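Local coordinates for uncharacterized protein (Parabacteroides distasonis, PDB 3LM3) that is of unknown function but probably acts on carbohydrates as a glycoside hydrolase or deacetylase, at residues C26-T31 and G75-A80; R71-F76 and E105-P110; F362-F367 and K442-L447; I385-Y390 and K434-L439. All blocks are in the same frame, centred on the assembly; numbering follows the deposited sequence.

Interaction 1: C26-T31 and G75-A80; sequences CIMIRT and GFTMNA
Gly75 is held through both of its backbone polar atoms by strand 21-29. Its N donates to Ile27 O at 2.9 Å, and its O accepts from Ile29 N at 2.8 Å. The ladder runs one rung past the end of strand 73-76, where Thr77 N donates to Ile29 O (3.1 Å). With bridges Met28-Gly75 and Ile29-Phe76, this is the regular pairing of two parallel neighbours in a sheet.

Apolar packing lies on both faces. Ile29 and Phe76 run side by side in the same direction. Ile29 CB stands over one face of the Phe76 ring, nearer the rim than the centre and 4.1 Å from the centroid, in a CH-pi contact, while Ile29 CG2 reaches Ala80 CB at 4.0 Å. On the face of Met28, the extended selenomethionine chain crosses Thr77 at about a right angle, putting Met28 CE 3.8 Å from Thr77 CG2. The same Thr77 methyl touches CB of Arg30, a residue whose guanidinium leads away to a salt bridge with Glu47.

Polar side-chain chemistry gathers where the second strand turns into helix 78-82. Thr77 OG1, set between the backbone N and carbonyl carbon (chi1 65°), accepts from Ala80 N at 3.1 Å as an N-cap. Thr31 CG2 packs 3.6 Å from Asn79 C beside this first turn. Glu35 bonds Thr77 OG1, Thr31 OG1 and Asn79 ND2.

The buried Thr77 hydroxyl is thus satisfied twice, and the carboxylate of Glu35 beside the helix N terminus probably adds a favourable charge interaction.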
# COMPACT_ATOMS: atom_id res chain seq x y z
N CYS A 26 -5.46 0.15 7.93
CA CYS A 26 -5.51 -1.19 8.51
C CYS A 26 -4.66 -1.23 9.78
O CYS A 26 -3.55 -0.68 9.81
CB CYS A 26 -4.97 -2.22 7.53
SG CYS A 26 -4.65 -3.87 8.23
N ILE A 27 -5.22 -1.84 10.82
CA ILE A 27 -4.47 -2.18 12.03
C ILE A 27 -4.20 -3.68 12.02
O ILE A 27 -5.16 -4.48 11.88
CB ILE A 27 -5.21 -1.75 13.34
CG1 ILE A 27 -5.38 -0.23 13.37
CG2 ILE A 27 -4.43 -2.24 14.58
CD1 ILE A 27 -6.18 0.26 14.51
N MSE A 28 -2.93 -4.07 12.12
CA MSE A 28 -2.50 -5.46 12.04
C MSE A 28 -2.35 -6.08 13.43
O MSE A 28 -1.76 -5.46 14.34
CB MSE A 28 -1.17 -5.58 11.32
CG MSE A 28 -0.63 -6.97 11.17
SE MSE A 28 1.11 -6.92 10.32
CE MSE A 28 1.22 -8.80 9.87
N ILE A 29 -2.90 -7.28 13.58
CA ILE A 29 -2.80 -8.08 14.79
C ILE A 29 -2.02 -9.36 14.45
O ILE A 29 -2.31 -10.05 13.49
CB ILE A 29 -4.18 -8.49 15.32
CG1 ILE A 29 -5.12 -7.28 15.49
CG2 ILE A 29 -4.04 -9.28 16.64
CD1 ILE A 29 -4.66 -6.23 16.40
N ARG A 30 -1.02 -9.71 15.26
CA ARG A 30 -0.10 -10.82 14.97
C ARG A 30 0.43 -11.41 16.26
O ARG A 30 0.20 -10.85 17.32
CB ARG A 30 1.04 -10.34 14.05
CG ARG A 30 1.97 -9.33 14.68
CD ARG A 30 2.67 -8.47 13.66
NE ARG A 30 3.80 -7.79 14.26
CZ ARG A 30 4.55 -6.90 13.62
NH1 ARG A 30 4.24 -6.52 12.39
NH2 ARG A 30 5.62 -6.40 14.25
N THR A 31 1.15 -12.55 16.18
CA THR A 31 1.85 -13.14 17.31
C THR A 31 3.36 -13.00 17.17
O THR A 31 4.07 -13.09 18.16
CB THR A 31 1.49 -14.62 17.58
OG1 THR A 31 2.29 -15.51 16.77
CG2 THR A 31 -0.02 -14.92 17.44
N GLY A 75 -6.62 -6.49 10.36
CA GLY A 75 -6.01 -7.58 9.66
C GLY A 75 -5.27 -8.50 10.61
O GLY A 75 -4.40 -8.03 11.37
N PHE A 76 -5.58 -9.80 10.58
CA PHE A 76 -5.00 -10.78 11.50
C PHE A 76 -4.13 -11.78 10.75
O PHE A 76 -4.53 -12.32 9.72
CB PHE A 76 -6.10 -11.62 12.15
CG PHE A 76 -6.93 -10.90 13.19
CD1 PHE A 76 -7.90 -9.98 12.85
CD2 PHE A 76 -6.75 -11.20 14.52
CE1 PHE A 76 -8.66 -9.35 13.85
CE2 PHE A 76 -7.50 -10.57 15.52
CZ PHE A 76 -8.43 -9.65 15.17
N THR A 77 -2.98 -12.13 11.32
CA THR A 77 -2.25 -13.30 10.84
C THR A 77 -2.99 -14.60 11.23
O THR A 77 -3.88 -14.59 12.06
CB THR A 77 -0.88 -13.37 11.45
OG1 THR A 77 -1.00 -13.58 12.87
CG2 THR A 77 -0.08 -12.14 11.13
N MSE A 78 -2.59 -15.72 10.63
CA MSE A 78 -3.25 -16.97 10.96
C MSE A 78 -3.09 -17.30 12.41
O MSE A 78 -4.04 -17.70 13.08
CB MSE A 78 -2.75 -18.13 10.09
CG MSE A 78 -3.56 -19.39 10.32
SE MSE A 78 -5.33 -19.30 9.52
CE MSE A 78 -4.76 -19.65 7.67
N ASN A 79 -1.88 -17.12 12.92
CA ASN A 79 -1.64 -17.45 14.33
C ASN A 79 -2.44 -16.54 15.27
O ASN A 79 -2.94 -17.01 16.30
CB ASN A 79 -0.14 -17.42 14.64
CG ASN A 79 0.61 -18.58 13.98
OD1 ASN A 79 0.00 -19.62 13.68
ND2 ASN A 79 1.88 -18.38 13.69
N ALA A 80 -2.65 -15.27 14.90
CA ALA A 80 -3.47 -14.38 15.72
C ALA A 80 -4.95 -14.78 15.66
O ALA A 80 -5.70 -14.62 16.63
CB ALA A 80 -3.30 -12.95 15.33

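Interaction 2: R71-F76 and E105-P110; sequences RLTWGF and EVTYFP
Thr73 and Glu105 lie side by side, and Thr73 OG1 donates over only 2.7 Å to Glu105 OE1, which accepts through its anti lone pair. With CG anti to the backbone N (chi1 177°) and an extended chain beyond it, Glu105 runs alongside Thr73 and its carboxylate comes level with the hydroxyl. Both polar ends have second partners, Phe322 N for the hydroxyl and Gly323 N for OE1, while Glu105 OE2 accepts from Gln145 N. On the same face Thr73 CG2 presses against Thr107 CG2 at 3.6 Å.

Between these residues and Phe109 the backbones pair as adjacent parallel strands, 73-76 and 105-108, joined through helices 78-82 and 86-102 in a beta-alpha-beta crossover. Bonds such as Trp74 N to Glu105 O (2.8 Å) and Thr107 N to Trp74 O (2.8 Å) hold the register. The last, from Phe109 N to Phe76 O (2.8 Å), meets the oxygen from above the carbonyl plane, 57° out of it. There Phe109 CB packs 3.6 Å from Gly75 C, with the ring edge toward Gly75 CA.

The face of Trp74, Phe76 and Val106 is looser. Phe76 CE1 and Val106 CG1 come no nearer than 4.1 Å, and helix 120-138 covers both residues, while the partly exposed Arg71 turns its guanidinium away to Glu324.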
# COMPACT_ATOMS: atom_id res chain seq x y z
N ARG A 71 -14.07 4.24 9.71
CA ARG A 71 -13.89 2.81 9.94
C ARG A 71 -12.62 2.36 9.26
O ARG A 71 -12.06 3.07 8.40
CB ARG A 71 -15.09 2.00 9.49
CG ARG A 71 -15.43 2.19 8.04
CD ARG A 71 -16.37 3.41 7.86
NE ARG A 71 -16.93 3.44 6.53
CZ ARG A 71 -17.66 4.43 6.04
NH1 ARG A 71 -17.97 5.47 6.80
NH2 ARG A 71 -18.10 4.37 4.80
N LEU A 72 -12.13 1.21 9.70
CA LEU A 72 -10.83 0.70 9.30
C LEU A 72 -10.88 -0.81 9.11
O LEU A 72 -11.87 -1.47 9.41
CB LEU A 72 -9.79 1.11 10.32
CG LEU A 72 -9.94 0.65 11.77
CD1 LEU A 72 -9.66 -0.85 11.97
CD2 LEU A 72 -9.05 1.52 12.71
N THR A 73 -9.80 -1.37 8.59
CA THR A 73 -9.63 -2.79 8.41
C THR A 73 -8.75 -3.36 9.49
O THR A 73 -7.60 -2.94 9.63
CB THR A 73 -9.00 -3.06 7.04
OG1 THR A 73 -9.86 -2.53 6.01
CG2 THR A 73 -8.76 -4.54 6.79
N TRP A 74 -9.27 -4.34 10.21
CA TRP A 74 -8.47 -5.15 11.14
C TRP A 74 -7.93 -6.32 10.37
O TRP A 74 -8.69 -7.09 9.77
CB TRP A 74 -9.35 -5.65 12.26
CG TRP A 74 -9.94 -4.58 13.13
CD1 TRP A 74 -11.21 -4.06 13.06
CD2 TRP A 74 -9.31 -3.90 14.24
NE1 TRP A 74 -11.39 -3.12 14.04
CE2 TRP A 74 -10.24 -3.01 14.78
CE3 TRP A 74 -8.01 -3.97 14.81
CZ2 TRP A 74 -9.95 -2.19 15.87
CZ3 TRP A 74 -7.73 -3.17 15.91
CH2 TRP A 74 -8.69 -2.29 16.44
N GLY A 75 -6.62 -6.49 10.36
CA GLY A 75 -6.01 -7.58 9.66
C GLY A 75 -5.27 -8.50 10.61
O GLY A 75 -4.40 -8.03 11.37
N PHE A 76 -5.58 -9.80 10.58
CA PHE A 76 -5.00 -10.78 11.50
C PHE A 76 -4.13 -11.78 10.75
O PHE A 76 -4.53 -12.32 9.72
CB PHE A 76 -6.10 -11.62 12.15
CG PHE A 76 -6.93 -10.90 13.19
CD1 PHE A 76 -7.90 -9.98 12.85
CD2 PHE A 76 -6.75 -11.20 14.52
CE1 PHE A 76 -8.66 -9.35 13.85
CE2 PHE A 76 -7.50 -10.57 15.52
CZ PHE A 76 -8.43 -9.65 15.17
N GLU A 105 -13.87 -3.50 8.92
CA GLU A 105 -13.65 -4.75 8.20
C GLU A 105 -12.75 -5.66 9.06
O GLU A 105 -11.89 -5.17 9.80
CB GLU A 105 -12.98 -4.42 6.85
CG GLU A 105 -12.58 -5.57 5.98
CD GLU A 105 -12.17 -5.13 4.60
OE1 GLU A 105 -11.38 -4.18 4.47
OE2 GLU A 105 -12.63 -5.74 3.61
N VAL A 106 -12.91 -6.97 8.90
CA VAL A 106 -12.09 -7.95 9.58
C VAL A 106 -11.57 -8.91 8.53
O VAL A 106 -12.36 -9.56 7.81
CB VAL A 106 -12.91 -8.73 10.61
CG1 VAL A 106 -11.97 -9.73 11.41
CG2 VAL A 106 -13.63 -7.76 11.58
N THR A 107 -10.26 -8.98 8.38
CA THR A 107 -9.71 -9.83 7.35
C THR A 107 -8.34 -10.39 7.69
O THR A 107 -7.83 -10.24 8.80
CB THR A 107 -9.69 -9.10 5.96
OG1 THR A 107 -9.56 -10.09 4.93
CG2 THR A 107 -8.55 -8.04 5.88
N TYR A 108 -7.83 -11.17 6.76
CA TYR A 108 -6.56 -11.91 6.86
C TYR A 108 -5.40 -11.03 6.41
O TYR A 108 -5.47 -10.36 5.37
CB TYR A 108 -6.65 -13.16 5.98
CG TYR A 108 -5.53 -14.17 6.11
CD1 TYR A 108 -5.00 -14.48 7.33
CD2 TYR A 108 -5.01 -14.82 4.99
CE1 TYR A 108 -3.95 -15.42 7.45
CE2 TYR A 108 -3.99 -15.76 5.11
CZ TYR A 108 -3.45 -16.04 6.36
OH TYR A 108 -2.41 -16.93 6.62
N PHE A 109 -4.32 -11.09 7.19
CA PHE A 109 -3.06 -10.33 6.95
C PHE A 109 -1.91 -11.31 7.14
O PHE A 109 -1.34 -11.39 8.23
CB PHE A 109 -2.95 -9.15 7.93
CG PHE A 109 -2.00 -8.07 7.50
CD1 PHE A 109 -0.77 -8.36 6.97
CD2 PHE A 109 -2.34 -6.75 7.65
CE1 PHE A 109 0.11 -7.33 6.58
CE2 PHE A 109 -1.49 -5.73 7.27
CZ PHE A 109 -0.26 -6.03 6.72
N PRO A 110 -1.55 -12.06 6.07
CA PRO A 110 -0.56 -13.15 6.18
C PRO A 110 0.90 -12.70 6.22
O PRO A 110 1.71 -13.15 5.42
CB PRO A 110 -0.86 -14.00 4.94
CG PRO A 110 -1.46 -13.09 3.99
CD PRO A 110 -2.31 -12.17 4.82

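Interaction 3: F362-F367 and K442-L447; sequences FMNKEF and KYYPEL
The backbones of Asn364 and Tyr443 pass with CA atoms 8.4 Å apart, too far for backbone pairing, so the contact is carried by side chains. The Asn364 amide lies flat on one face of the Tyr443 ring, offset toward the rim, with the planes 2° apart. From there Asn364 ND2 reaches Tyr444 OH at 3.1 Å, almost straight (177°) and in the amide plane; the same hydroxyl bonds Asn340. Asn364 OD1 faces its own turn, accepting from Glu366 N (2.8 Å) and from Phe367 N, which approaches from above the carbonyl plane. This Asx turn helps fix the amide's rotation.

Glu366 OE1 is gripped twice: Tyr443 OH donates to its anti lone pair at 2.6 Å, and Lys442 NZ forms a salt bridge on the syn side at 2.9 Å.

Four rings make an aromatic cluster. Phe362 turns its edge to Tyr444, placing CD2 over the ring centre with planes at 50°, while Tyr443 CB covers the opposite face. Phe367 presents an edge, offset, to the face of Tyr443, with Phe367 CE1 3.6 Å from Tyr443 CD1. Beyond, Leu447 CD1 lies over one face of the Phe362 ring in a CH-pi contact, 3.9 Å from Phe362 CZ.

The cluster packs the end of helix 434-443 and the C-terminal turn against the connection between antiparallel strands 357-363 and 367-374, with Leu369 beside Phe362 and Leu447, and Leu439 and Ile440 of the helix beside Phe367.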
# COMPACT_ATOMS: atom_id res chain seq x y z
N PHE A 362 3.43 9.44 -14.09
CA PHE A 362 2.39 9.13 -15.06
C PHE A 362 2.20 7.63 -15.02
O PHE A 362 3.18 6.88 -15.13
CB PHE A 362 2.81 9.57 -16.47
CG PHE A 362 3.18 11.02 -16.56
CD1 PHE A 362 4.44 11.45 -16.18
CD2 PHE A 362 2.24 11.97 -17.01
CE1 PHE A 362 4.79 12.78 -16.26
CE2 PHE A 362 2.60 13.32 -17.09
CZ PHE A 362 3.87 13.71 -16.70
N MSE A 363 0.97 7.17 -14.86
CA MSE A 363 0.69 5.75 -14.78
C MSE A 363 -0.56 5.42 -15.58
O MSE A 363 -1.62 6.03 -15.38
CB MSE A 363 0.46 5.33 -13.32
CG MSE A 363 1.65 5.52 -12.43
SE MSE A 363 1.15 5.73 -10.57
CE MSE A 363 2.95 5.81 -9.76
N ASN A 364 -0.42 4.49 -16.51
CA ASN A 364 -1.55 4.06 -17.32
C ASN A 364 -1.44 2.54 -17.58
O ASN A 364 -0.52 1.89 -17.08
CB ASN A 364 -1.62 4.89 -18.61
CG ASN A 364 -0.39 4.72 -19.46
OD1 ASN A 364 -0.11 3.65 -19.97
ND2 ASN A 364 0.41 5.80 -19.55
N LYS A 365 -2.38 1.98 -18.33
CA LYS A 365 -2.39 0.53 -18.55
C LYS A 365 -1.10 0.02 -19.18
O LYS A 365 -0.69 -1.10 -18.95
CB LYS A 365 -3.58 0.17 -19.46
CG LYS A 365 -3.69 -1.31 -19.79
CD LYS A 365 -4.88 -1.61 -20.68
CE LYS A 365 -4.55 -1.43 -22.12
NZ LYS A 365 -5.69 -1.79 -23.06
N GLU A 366 -0.48 0.84 -20.02
CA GLU A 366 0.64 0.39 -20.83
C GLU A 366 2.03 0.72 -20.30
O GLU A 366 2.97 0.07 -20.71
CB GLU A 366 0.46 0.83 -22.27
CG GLU A 366 -0.64 0.04 -22.97
CD GLU A 366 -0.76 0.37 -24.46
OE1 GLU A 366 -1.18 1.49 -24.79
OE2 GLU A 366 -0.41 -0.51 -25.26
N PHE A 367 2.14 1.70 -19.41
CA PHE A 367 3.43 2.01 -18.78
C PHE A 367 3.26 2.93 -17.58
O PHE A 367 2.22 3.57 -17.41
CB PHE A 367 4.41 2.65 -19.77
CG PHE A 367 3.97 4.00 -20.30
CD1 PHE A 367 3.21 4.11 -21.46
CD2 PHE A 367 4.36 5.18 -19.67
CE1 PHE A 367 2.83 5.36 -21.96
CE2 PHE A 367 3.97 6.43 -20.15
CZ PHE A 367 3.20 6.51 -21.31
N LYS A 442 1.58 8.64 -27.49
CA LYS A 442 0.21 8.10 -27.54
C LYS A 442 -0.64 8.55 -26.37
O LYS A 442 -1.83 8.80 -26.52
CB LYS A 442 0.28 6.57 -27.54
CG LYS A 442 -1.07 5.83 -27.49
CD LYS A 442 -0.85 4.33 -27.57
CE LYS A 442 -2.13 3.54 -27.30
NZ LYS A 442 -1.90 2.08 -27.54
N TYR A 443 -0.02 8.63 -25.19
CA TYR A 443 -0.73 9.08 -24.01
C TYR A 443 -0.49 10.54 -23.65
O TYR A 443 -1.42 11.23 -23.24
CB TYR A 443 -0.36 8.19 -22.81
CG TYR A 443 -0.93 6.80 -22.87
CD1 TYR A 443 -0.31 5.81 -23.57
CD2 TYR A 443 -2.11 6.48 -22.18
CE1 TYR A 443 -0.82 4.54 -23.64
CE2 TYR A 443 -2.63 5.22 -22.22
CZ TYR A 443 -2.00 4.24 -22.96
OH TYR A 443 -2.47 2.95 -23.02
N TYR A 444 0.77 11.00 -23.73
CA TYR A 444 1.18 12.32 -23.24
C TYR A 444 2.05 13.03 -24.31
O TYR A 444 3.26 13.23 -24.11
CB TYR A 444 1.95 12.23 -21.90
CG TYR A 444 1.35 11.25 -20.91
CD1 TYR A 444 0.10 11.47 -20.35
CD2 TYR A 444 2.02 10.08 -20.57
CE1 TYR A 444 -0.47 10.55 -19.46
CE2 TYR A 444 1.46 9.15 -19.66
CZ TYR A 444 0.22 9.39 -19.14
OH TYR A 444 -0.31 8.47 -18.24
N PRO A 445 1.43 13.40 -25.44
CA PRO A 445 2.20 14.02 -26.53
C PRO A 445 2.92 15.30 -26.11
O PRO A 445 3.99 15.62 -26.64
CB PRO A 445 1.13 14.29 -27.61
CG PRO A 445 -0.16 14.40 -26.85
CD PRO A 445 -0.02 13.42 -25.69
N GLU A 446 2.35 16.02 -25.14
CA GLU A 446 2.94 17.25 -24.62
C GLU A 446 4.34 17.08 -23.99
O GLU A 446 5.10 18.05 -23.88
CB GLU A 446 1.99 17.91 -23.62
CG GLU A 446 1.88 17.23 -22.23
CD GLU A 446 0.91 16.04 -22.17
OE1 GLU A 446 0.43 15.56 -23.23
OE2 GLU A 446 0.66 15.57 -21.04
N LEU A 447 4.67 15.86 -23.56
CA LEU A 447 5.99 15.60 -22.97
C LEU A 447 7.11 15.52 -24.01
O LEU A 447 8.29 15.54 -23.64
CB LEU A 447 5.95 14.27 -22.19
CG LEU A 447 5.02 14.22 -20.98
CD1 LEU A 447 5.21 12.87 -20.29
CD2 LEU A 447 5.31 15.36 -20.07

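Interaction 4: I385-Y390 and K434-L439; sequences IDFTRY and KEDQDL
Arg389 reaches from strand 383-389 to Asp436 and Glu435 on the first turn of helix 434-443. The helix packs across an outermost strand of a four-stranded antiparallel sheet, the short axes 11.0 Å apart and at 86°, and a small salt-bridge network joins the two.

Its core is Arg389 NH1 to Asp436 OD1, short at 2.6 Å but bent (133°), with the carboxylate turned steeply against the guanidinium. Glu435 OE2 lies 3.4 Å from the same Arg389 NH1, an ion pair without a hydrogen bond. Arg389 NH2 has its own partner in Asp391, and a water links it to the helix: the water accepts weakly from Arg389 NH2 at 3.3 Å and donates to Glu435 O at 2.9 Å. Asp436 is shared as well, its OD2 forming a salt bridge with Lys414, so the buried carboxylate sits between two positive groups and is probably stabilised in its charged form. The backbone N of Arg389 is taken by Asn413 OD1.

On the side of the strand turned from the helix, Thr388 OG1 donates to Asp386 OD1 (2.8 Å), while Asp386 OD2 receives Arg368 and Gln417 N. Asp386 and Ile385 both face Ala370 in a classic beta bulge.

Leu439 and Phe387 complete the contact. Leu439 CD2 lies over one face of the Arg389 guanidinium, 3.7 Å from Arg389 NE. Phe387 slants across Asp436, Phe387 CE2 just 3.4 Å from Asp436 CG, with Asp436 OD1 in the plane of the ring at its edge.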
# COMPACT_ATOMS: atom_id res chain seq x y z
N ILE A 385 13.52 9.16 -14.83
CA ILE A 385 14.11 8.29 -13.82
C ILE A 385 13.44 6.92 -13.74
O ILE A 385 13.96 6.01 -13.09
CB ILE A 385 14.18 8.93 -12.41
CG1 ILE A 385 12.79 9.15 -11.80
CG2 ILE A 385 14.97 10.24 -12.49
CD1 ILE A 385 12.85 9.41 -10.27
N ASP A 386 12.28 6.76 -14.37
CA ASP A 386 11.60 5.47 -14.44
C ASP A 386 10.80 5.44 -15.73
O ASP A 386 10.06 6.37 -16.04
CB ASP A 386 10.67 5.25 -13.23
CG ASP A 386 10.23 3.81 -13.08
OD1 ASP A 386 9.26 3.43 -13.80
OD2 ASP A 386 10.82 3.12 -12.20
N PHE A 387 10.93 4.36 -16.49
CA PHE A 387 10.04 4.06 -17.59
C PHE A 387 9.90 2.55 -17.60
O PHE A 387 10.87 1.83 -17.91
CB PHE A 387 10.59 4.58 -18.92
CG PHE A 387 9.69 4.28 -20.09
CD1 PHE A 387 8.40 4.81 -20.14
CD2 PHE A 387 10.13 3.49 -21.13
CE1 PHE A 387 7.56 4.52 -21.19
CE2 PHE A 387 9.28 3.21 -22.20
CZ PHE A 387 8.01 3.73 -22.24
N THR A 388 8.73 2.08 -17.18
CA THR A 388 8.47 0.67 -17.01
C THR A 388 7.27 0.32 -17.89
O THR A 388 6.18 0.81 -17.66
CB THR A 388 8.16 0.37 -15.53
OG1 THR A 388 9.24 0.79 -14.70
CG2 THR A 388 7.92 -1.13 -15.28
N ARG A 389 7.50 -0.50 -18.91
CA ARG A 389 6.46 -0.88 -19.85
C ARG A 389 5.68 -2.09 -19.38
O ARG A 389 6.23 -3.04 -18.88
CB ARG A 389 7.09 -1.18 -21.21
CG ARG A 389 7.59 0.06 -21.89
CD ARG A 389 8.20 -0.25 -23.23
NE ARG A 389 7.19 -0.66 -24.19
CZ ARG A 389 7.35 -0.59 -25.49
NH1 ARG A 389 8.48 -0.11 -26.01
NH2 ARG A 389 6.38 -0.99 -26.28
N TYR A 390 4.37 -2.04 -19.56
CA TYR A 390 3.48 -3.13 -19.21
C TYR A 390 2.99 -3.91 -20.42
O TYR A 390 2.44 -4.99 -20.25
CB TYR A 390 2.28 -2.57 -18.45
CG TYR A 390 2.64 -1.80 -17.21
CD1 TYR A 390 3.53 -2.30 -16.30
CD2 TYR A 390 1.99 -0.59 -16.91
CE1 TYR A 390 3.83 -1.60 -15.13
CE2 TYR A 390 2.27 0.11 -15.75
CZ TYR A 390 3.21 -0.39 -14.87
OH TYR A 390 3.48 0.28 -13.70
N LYS A 434 12.95 5.25 -30.10
CA LYS A 434 11.80 5.85 -30.81
C LYS A 434 10.46 5.23 -30.39
O LYS A 434 9.44 5.93 -30.26
CB LYS A 434 12.01 5.71 -32.33
CG LYS A 434 10.89 6.29 -33.22
CD LYS A 434 10.53 7.73 -32.86
CE LYS A 434 9.61 8.36 -33.92
NZ LYS A 434 8.52 7.49 -34.45
N GLU A 435 10.49 3.93 -30.17
CA GLU A 435 9.29 3.14 -29.90
C GLU A 435 8.76 3.53 -28.54
O GLU A 435 7.54 3.50 -28.31
CB GLU A 435 9.60 1.64 -29.89
CG GLU A 435 10.73 1.19 -28.96
CD GLU A 435 10.84 -0.32 -28.82
OE1 GLU A 435 10.43 -1.04 -29.77
OE2 GLU A 435 11.34 -0.80 -27.77
N ASP A 436 9.69 3.84 -27.63
CA ASP A 436 9.34 4.24 -26.26
C ASP A 436 8.77 5.64 -26.30
O ASP A 436 7.74 5.91 -25.68
CB ASP A 436 10.56 4.14 -25.36
CG ASP A 436 10.98 2.72 -25.10
OD1 ASP A 436 10.14 1.80 -25.26
OD2 ASP A 436 12.13 2.50 -24.64
N GLN A 437 9.40 6.54 -27.06
CA GLN A 437 8.81 7.84 -27.33
C GLN A 437 7.40 7.71 -27.92
O GLN A 437 6.52 8.52 -27.61
CB GLN A 437 9.69 8.66 -28.29
CG GLN A 437 11.00 9.12 -27.66
CD GLN A 437 11.81 10.04 -28.56
OE1 GLN A 437 11.25 10.90 -29.25
NE2 GLN A 437 13.12 9.85 -28.55
N ASP A 438 7.22 6.79 -28.85
CA ASP A 438 5.93 6.68 -29.56
C ASP A 438 4.83 6.28 -28.58
O ASP A 438 3.72 6.86 -28.62
CB ASP A 438 5.99 5.65 -30.68
CG ASP A 438 6.78 6.14 -31.88
OD1 ASP A 438 6.83 7.37 -32.14
OD2 ASP A 438 7.32 5.23 -32.55
N LEU A 439 5.15 5.33 -27.71
CA LEU A 439 4.23 4.88 -26.63
C LEU A 439 3.90 6.02 -25.69
O LEU A 439 2.73 6.26 -25.37
CB LEU A 439 4.81 3.69 -25.87
CG LEU A 439 3.91 3.05 -24.80
CD1 LEU A 439 2.63 2.53 -25.47
CD2 LEU A 439 4.59 1.92 -24.05
O HOH W 1 6.00 1.06 -28.87

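From the N terminus, interaction 1 closes the first long loop, bringing 75-80 back to 26-31. Interaction 2 opens on the same stretch, sharing Gly75 and Phe76, and closes a second loop at 105-110. Strand 73-76 therefore sits between strands 21-29 and 105-108 of one parallel sheet, and the two contacts touch. Much later in the chain, interaction 3 ties 362-367 to the C-terminal 442-447, and interaction 4 is nested inside that loop. Both join the antiparallel sheet to helix 434-443, and a probable hydrogen bond from Tyr390 N to Glu366 O (2.8 Å) connects them. The two pairs lie on opposite sides of the chain's centre, their nearest atoms about 20 Å apart.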